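Local coordinates for D-mannonate dehydratase (Streptococcus suis, PDB 3BDK), which probably catalyses the manganese- or iron-dependent dehydration of D-mannonate to 2-dehydro-3-deoxy-D-gluconate, a step of pentose and glucuronate interconversion, at residues M216-D221 with R232-Q237; P223-F228 with A262-N267. All blocks are in the same frame, centred on the assembly; numbering follows the deposited sequence.

Contact 1 of 2, residues M216-D221 with R232-Q237; sequences MAIHPD and RIITGQ. With MN (manganese (II) ion), chain D.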
loop_
_atom_site.group_PDB
_atom_site.type_symbol
_atom_site.label_atom_id
_atom_site.label_comp_id
_atom_site.label_asym_id
_atom_site.label_seq_id
_atom_site.Cartn_x
_atom_site.Cartn_y
_atom_site.Cartn_z
ATOM N N MET A 216 14.307 -11.992 -22.549
ATOM C CA MET A 216 13.902 -10.697 -23.080
ATOM C C MET A 216 12.409 -10.461 -22.878
ATOM O O MET A 216 11.608 -11.394 -22.949
ATOM C CB MET A 216 14.255 -10.592 -24.565
ATOM C CG MET A 216 15.718 -10.862 -24.875
ATOM S SD MET A 216 16.835 -9.807 -23.932
ATOM C CE MET A 216 16.752 -8.291 -24.881
ATOM N N ALA A 217 12.040 -9.209 -22.628
ATOM C CA ALA A 217 10.663 -8.867 -22.295
ATOM C C ALA A 217 10.301 -7.476 -22.805
ATOM O O ALA A 217 10.782 -6.469 -22.285
ATOM C CB ALA A 217 10.441 -8.958 -20.793
ATOM N N ILE A 218 9.450 -7.428 -23.824
ATOM C CA ILE A 218 9.246 -6.208 -24.595
ATOM C C ILE A 218 8.162 -5.335 -23.970
ATOM O O ILE A 218 7.011 -5.754 -23.842
ATOM C CB ILE A 218 8.863 -6.519 -26.054
ATOM C CG1 ILE A 218 8.680 -5.222 -26.845
ATOM C CG2 ILE A 218 7.598 -7.362 -26.105
ATOM C CD1 ILE A 218 9.021 -5.488 -29.275
ATOM N N HIS A 219 8.537 -4.121 -23.583
ATOM C CA HIS A 219 7.575 -3.145 -23.082
ATOM C C HIS A 219 6.617 -2.702 -24.182
ATOM O O HIS A 219 7.043 -2.222 -25.233
ATOM C CB HIS A 219 8.300 -1.932 -22.495
ATOM C CG HIS A 219 7.450 -1.105 -21.582
ATOM N ND1 HIS A 219 6.600 -0.122 -22.043
ATOM C CD2 HIS A 219 7.319 -1.114 -20.234
ATOM C CE1 HIS A 219 5.983 0.439 -21.019
ATOM N NE2 HIS A 219 6.400 -0.144 -19.911
ATOM N N PRO A 220 5.322 -2.865 -23.933
ATOM C CA PRO A 220 4.303 -2.617 -24.958
ATOM C C PRO A 220 4.284 -1.156 -25.395
ATOM O O PRO A 220 4.929 -0.316 -24.767
ATOM C CB PRO A 220 2.998 -2.967 -24.239
ATOM C CG PRO A 220 3.287 -2.708 -22.803
ATOM C CD PRO A 220 4.730 -3.076 -22.601
ATOM N N ASP A 221 3.549 -0.863 -26.463
ATOM C CA ASP A 221 3.513 0.485 -27.021
ATOM C C ASP A 221 2.624 1.403 -26.189
ATOM O O ASP A 221 1.498 1.045 -25.841
ATOM C CB ASP A 221 3.022 0.450 -28.470
ATOM C CG ASP A 221 4.152 0.277 -29.464
ATOM O OD1 ASP A 221 3.866 0.100 -30.667
ATOM O OD2 ASP A 221 5.328 0.316 -29.043
ATOM N N ARG A 232 2.812 2.140 -34.754
ATOM C CA ARG A 232 3.011 1.379 -33.524
ATOM C C ARG A 232 2.523 -0.018 -33.772
ATOM O O ARG A 232 1.498 -0.196 -34.420
ATOM C CB ARG A 232 2.215 1.963 -32.367
ATOM C CG ARG A 232 2.944 2.999 -31.528
ATOM C CD ARG A 232 2.920 4.404 -32.150
ATOM N NE ARG A 232 3.584 5.361 -31.267
ATOM C CZ ARG A 232 4.852 5.769 -31.379
ATOM N NH1 ARG A 232 5.349 6.640 -30.498
ATOM N NH2 ARG A 232 5.634 5.336 -32.363
ATOM N N ILE A 233 3.244 -1.018 -33.265
ATOM C CA ILE A 233 2.853 -2.403 -33.512
ATOM C C ILE A 233 2.612 -3.238 -32.253
ATOM O O ILE A 233 1.866 -4.237 -32.283
ATOM C CB ILE A 233 3.810 -3.139 -34.509
ATOM C CG1 ILE A 233 5.278 -3.080 -34.041
ATOM C CG2 ILE A 233 3.623 -2.603 -35.929
ATOM C CD1 ILE A 233 6.228 -3.909 -34.902
ATOM N N ILE A 234 3.218 -2.852 -31.143
ATOM C CA ILE A 234 3.013 -3.623 -29.938
ATOM C C ILE A 234 1.859 -2.994 -29.190
ATOM O O ILE A 234 2.033 -2.229 -28.245
ATOM C CB ILE A 234 4.319 -3.809 -29.116
ATOM C CG1 ILE A 234 5.492 -4.097 -30.069
ATOM C CG2 ILE A 234 4.184 -4.987 -28.179
ATOM C CD1 ILE A 234 5.296 -5.374 -30.946
ATOM N N THR A 235 0.668 -3.347 -29.637
ATOM C CA THR A 235 -0.518 -2.574 -29.332
ATOM C C THR A 235 -1.700 -3.398 -28.767
ATOM O O THR A 235 -2.635 -2.810 -28.230
ATOM C CB THR A 235 -0.964 -1.746 -30.613
ATOM O OG1 THR A 235 -1.272 -2.631 -31.691
ATOM C CG2 THR A 235 0.121 -0.774 -31.079
ATOM N N GLY A 236 -1.654 -4.736 -28.877
ATOM C CA GLY A 236 -2.767 -5.608 -28.461
ATOM C C GLY A 236 -2.585 -7.121 -28.628
ATOM O O GLY A 236 -1.497 -7.609 -28.956
ATOM N N GLN A 237 -3.671 -7.870 -28.412
ATOM C CA GLN A 237 -3.650 -9.342 -28.427
ATOM C C GLN A 237 -3.016 -9.943 -29.673
ATOM O O GLN A 237 -2.196 -10.848 -29.560
ATOM C CB GLN A 237 -5.060 -9.919 -28.235
ATOM C CG GLN A 237 -5.152 -11.465 -28.282
ATOM C CD GLN A 237 -4.202 -12.184 -27.307
ATOM O OE1 GLN A 237 -3.889 -11.681 -26.225
ATOM N NE2 GLN A 237 -3.745 -13.369 -27.698
HETATM MN MN MN D . 6.605 1.218 -17.850
#

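Contact 2 of 2, residues P223-F228 with A262-N267; sequences PPYGIF and ASDPKN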
loop_
_atom_site.group_PDB
_atom_site.type_symbol
_atom_site.label_atom_id
_atom_site.label_comp_id
_atom_site.label_asym_id
_atom_site.label_seq_id
_atom_site.Cartn_x
_atom_site.Cartn_y
_atom_site.Cartn_z
ATOM N N PRO A 223 1.280 5.254 -25.717
ATOM C CA PRO A 223 0.122 4.355 -25.724
ATOM C C PRO A 223 0.133 3.427 -26.934
ATOM O O PRO A 223 1.033 3.514 -27.769
ATOM C CB PRO A 223 -1.062 5.319 -25.812
ATOM C CG PRO A 223 -0.517 6.512 -26.511
ATOM C CD PRO A 223 0.910 6.638 -26.058
ATOM N N PRO A 224 -0.861 2.548 -27.022
ATOM C CA PRO A 224 -0.813 1.422 -27.958
ATOM C C PRO A 224 -1.590 1.713 -29.237
ATOM O O PRO A 224 -2.295 0.840 -29.742
ATOM C CB PRO A 224 -1.491 0.295 -27.175
ATOM C CG PRO A 224 -2.422 0.995 -26.251
ATOM C CD PRO A 224 -1.736 2.275 -25.868
ATOM N N TYR A 225 -1.457 2.932 -29.750
ATOM C CA TYR A 225 -1.978 3.268 -31.070
ATOM C C TYR A 225 -1.175 4.396 -31.708
ATOM O O TYR A 225 -0.393 5.071 -31.038
ATOM C CB TYR A 225 -3.455 3.660 -30.980
ATOM C CG TYR A 225 -3.783 4.542 -29.797
ATOM C CD1 TYR A 225 -3.412 5.879 -29.778
ATOM C CD2 TYR A 225 -4.467 4.037 -28.698
ATOM C CE1 TYR A 225 -3.709 6.689 -28.699
ATOM C CE2 TYR A 225 -4.770 4.839 -27.614
ATOM C CZ TYR A 225 -4.389 6.164 -27.620
ATOM O OH TYR A 225 -4.688 6.967 -26.543
ATOM N N GLY A 226 -1.372 4.595 -33.007
ATOM C CA GLY A 226 -0.619 5.600 -33.753
ATOM C C GLY A 226 -0.850 6.981 -33.191
ATOM O O GLY A 226 -1.993 7.384 -32.997
ATOM N N ILE A 227 0.229 7.692 -32.885
ATOM C CA ILE A 227 0.163 9.134 -32.627
ATOM C C ILE A 227 0.917 9.848 -33.723
ATOM O O ILE A 227 1.870 9.299 -34.275
ATOM C CB ILE A 227 0.811 9.551 -31.290
ATOM C CG1 ILE A 227 2.259 9.029 -31.206
ATOM C CG2 ILE A 227 -0.079 9.146 -30.116
ATOM C CD1 ILE A 227 2.917 8.999 -29.779
ATOM N N PHE A 228 0.493 11.070 -34.040
ATOM C CA PHE A 228 1.268 11.928 -34.917
ATOM C C PHE A 228 1.652 11.195 -36.210
ATOM O O PHE A 228 2.770 11.372 -36.739
ATOM C CB PHE A 228 2.554 12.353 -34.198
ATOM C CG PHE A 228 2.326 13.099 -32.923
ATOM C CD1 PHE A 228 1.406 14.146 -32.865
ATOM C CD2 PHE A 228 3.085 12.804 -31.802
ATOM C CE1 PHE A 228 1.222 14.862 -31.710
ATOM C CE2 PHE A 228 2.924 13.511 -30.638
ATOM C CZ PHE A 228 1.992 14.536 -30.574
ATOM N N ALA A 262 -4.245 -1.262 -21.237
ATOM C CA ALA A 262 -5.645 -0.878 -20.935
ATOM C C ALA A 262 -5.981 0.548 -21.321
ATOM O O ALA A 262 -7.132 0.961 -21.258
ATOM C CB ALA A 262 -5.993 -1.108 -19.470
ATOM N N SER A 263 -4.958 1.291 -21.711
ATOM C CA SER A 263 -5.107 2.684 -22.159
ATOM C C SER A 263 -5.923 2.732 -23.419
ATOM O O SER A 263 -6.551 3.726 -23.698
ATOM C CB SER A 263 -3.742 3.320 -22.367
ATOM O OG SER A 263 -3.048 3.300 -21.127
ATOM N N ASP A 264 -5.926 1.627 -24.159
ATOM C CA ASP A 264 -6.888 1.432 -25.220
ATOM C C ASP A 264 -8.055 0.521 -24.794
ATOM O O ASP A 264 -7.892 -0.691 -24.707
ATOM C CB ASP A 264 -6.214 0.853 -26.469
ATOM C CG ASP A 264 -7.087 0.982 -27.712
ATOM O OD1 ASP A 264 -8.280 0.613 -27.661
ATOM O OD2 ASP A 264 -6.579 1.479 -28.740
ATOM N N PRO A 265 -9.252 1.095 -24.594
ATOM C CA PRO A 265 -10.493 0.359 -24.252
ATOM C C PRO A 265 -10.770 -0.914 -25.079
ATOM O O PRO A 265 -11.486 -1.801 -24.632
ATOM C CB PRO A 265 -11.587 1.379 -24.565
ATOM C CG PRO A 265 -10.927 2.716 -24.298
ATOM C CD PRO A 265 -9.483 2.544 -24.721
ATOM N N LYS A 266 -10.238 -0.996 -26.290
ATOM C CA LYS A 266 -10.550 -2.115 -27.142
ATOM C C LYS A 266 -9.841 -3.339 -26.593
ATOM O O LYS A 266 -10.207 -4.471 -26.933
ATOM C CB LYS A 266 -10.102 -1.867 -28.585
ATOM C CG LYS A 266 -8.568 -2.048 -28.819
ATOM C CD LYS A 266 -8.223 -2.804 -30.130
ATOM C CE LYS A 266 -6.720 -2.672 -30.480
ATOM N NZ LYS A 266 -5.783 -3.539 -29.689
ATOM N N ASN A 267 -8.827 -3.110 -25.755
ATOM C CA ASN A 267 -8.029 -4.190 -25.178
ATOM C C ASN A 267 -8.629 -4.786 -23.906
ATOM O O ASN A 267 -9.203 -4.055 -23.084
ATOM C CB ASN A 267 -6.608 -3.701 -24.897
ATOM C CG ASN A 267 -5.780 -3.616 -26.141
ATOM O OD1 ASN A 267 -6.035 -4.319 -27.105
ATOM N ND2 ASN A 267 -4.775 -2.765 -26.130
#

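Contact 1 of 2, residues M216-D221 with R232-Q237
Asp221 meets the segment Arg232-Thr235 with both its backbone and its side chain. Its carboxylate oxygen OD1 accepts from Ile234 N at 3.1 Å, the donor standing above the carboxylate plane, 69° out of it. A second amide, Ile233 N, also gives to OD1, but this bond is weak, with an N-H...O angle of only 121°. In the other direction Asp221 N donates to Ile234 O, whose modelled position is less certain. One residue thus pairs with successive amides and a carbonyl of a segment that has no regular secondary structure here; Ile234 itself is the centre of an inverse gamma turn.

Arg232 lays the start of its chain, CB and CG, beside the same carboxylate. The charged groups do not pair: Asp221 OD1 and Arg232 NE are 5.3 Å apart, because the chain bends at chi2 (82°) and carries the guanidinium off to the carbonyl of Pro127. The opposite charges may still attract at this range.

Apolar packing continues toward the strand. The branches of Ile218 and Ile234 point toward each other, but Ile218 CD1 is poorly placed in the model, so how closely they approach is uncertain. Ile234 CG2 rests 4.0 Å from Pro220 CA, and Tyr261 of helix 258-262 also packs on both Ile234 and Pro220.

Between these residues His219 points away from that segment and binds manganese through NE2 at 2.5 Å, while its ND1 donates to Pro220 O on a lone pair in the carbonyl plane. His286 and Asp330 are further protein ligands of the metal, and D-mannose touches His219. A metal-binding histidine just past a parallel strand, followed by a loop folded against it, fits the active-site end of a xylose isomerase-like TIM barrel.

Contact 2 of 2, residues P223-F228 with A262-N267
Pro224 and Tyr225 carry this contact, both facing the turn that begins at Asp264, and no hydrogen bond crosses between the segments. Pro223, joined to the preceding residue by a cis peptide, sets its CB over one face of the Tyr225 ring, 3.9 Å above the plane and toward the rim. Pro224 follows with its ring atoms against the other segment: CG lies 3.8 Å from Asp264 CB, and CD is 4.2 Å from Ser263 CB. Asn267 ND2 comes near the same CG, but its hydrogen bonds go to the carbonyls of Tyr261 and Thr235.

Tyr225 presents a ring edge to Asp264. Tyr225 CD2 approaches Asp264 OD2 at 3.3 Å, close to the ring plane, with ring and carboxylate turned 70° against each other. Asp264 CG is trans to its own backbone N (chi1 -165°), which carries the carboxylate out to this edge. Lys151 makes a cation-pi contact with the same ring, while Phe297 of strand 296-299 touches Pro223, Tyr225 and Ser263.

With its other carboxylate oxygen, Asp264 OD1 accepts from Lys266 N at 2.9 Å through the anti lone pair. This bond makes an Asx turn that overlaps the start of a type I beta turn from Asp264 to Asn267, closed from Asn267 N to Asp264 O: a compact loop motif placed against the Pro223-Pro224 segment after strand 215-218.

Contacts 1 and 2 have centres 11 Å apart and alternate along the chain: 216-221, 223-228, 232-237, then 262-267. Three of the four segments belong to strand 215-218 and the long loop running from it to helix 237-245; the last follows helix 258-262, beyond the adjacent parallel strand 252-257. They also touch directly, Thr235 O probably accepting from Asn267 ND2 at 3.0 Å, and Arg232 packing on Ile227. Contact 1 is buried nearer the chain's centre and includes a manganese ligand, whereas contact 2 is partly buried farther out. Together they join the loops after two neighbouring barrel strands, on the metal- and sugar-binding side of the fold.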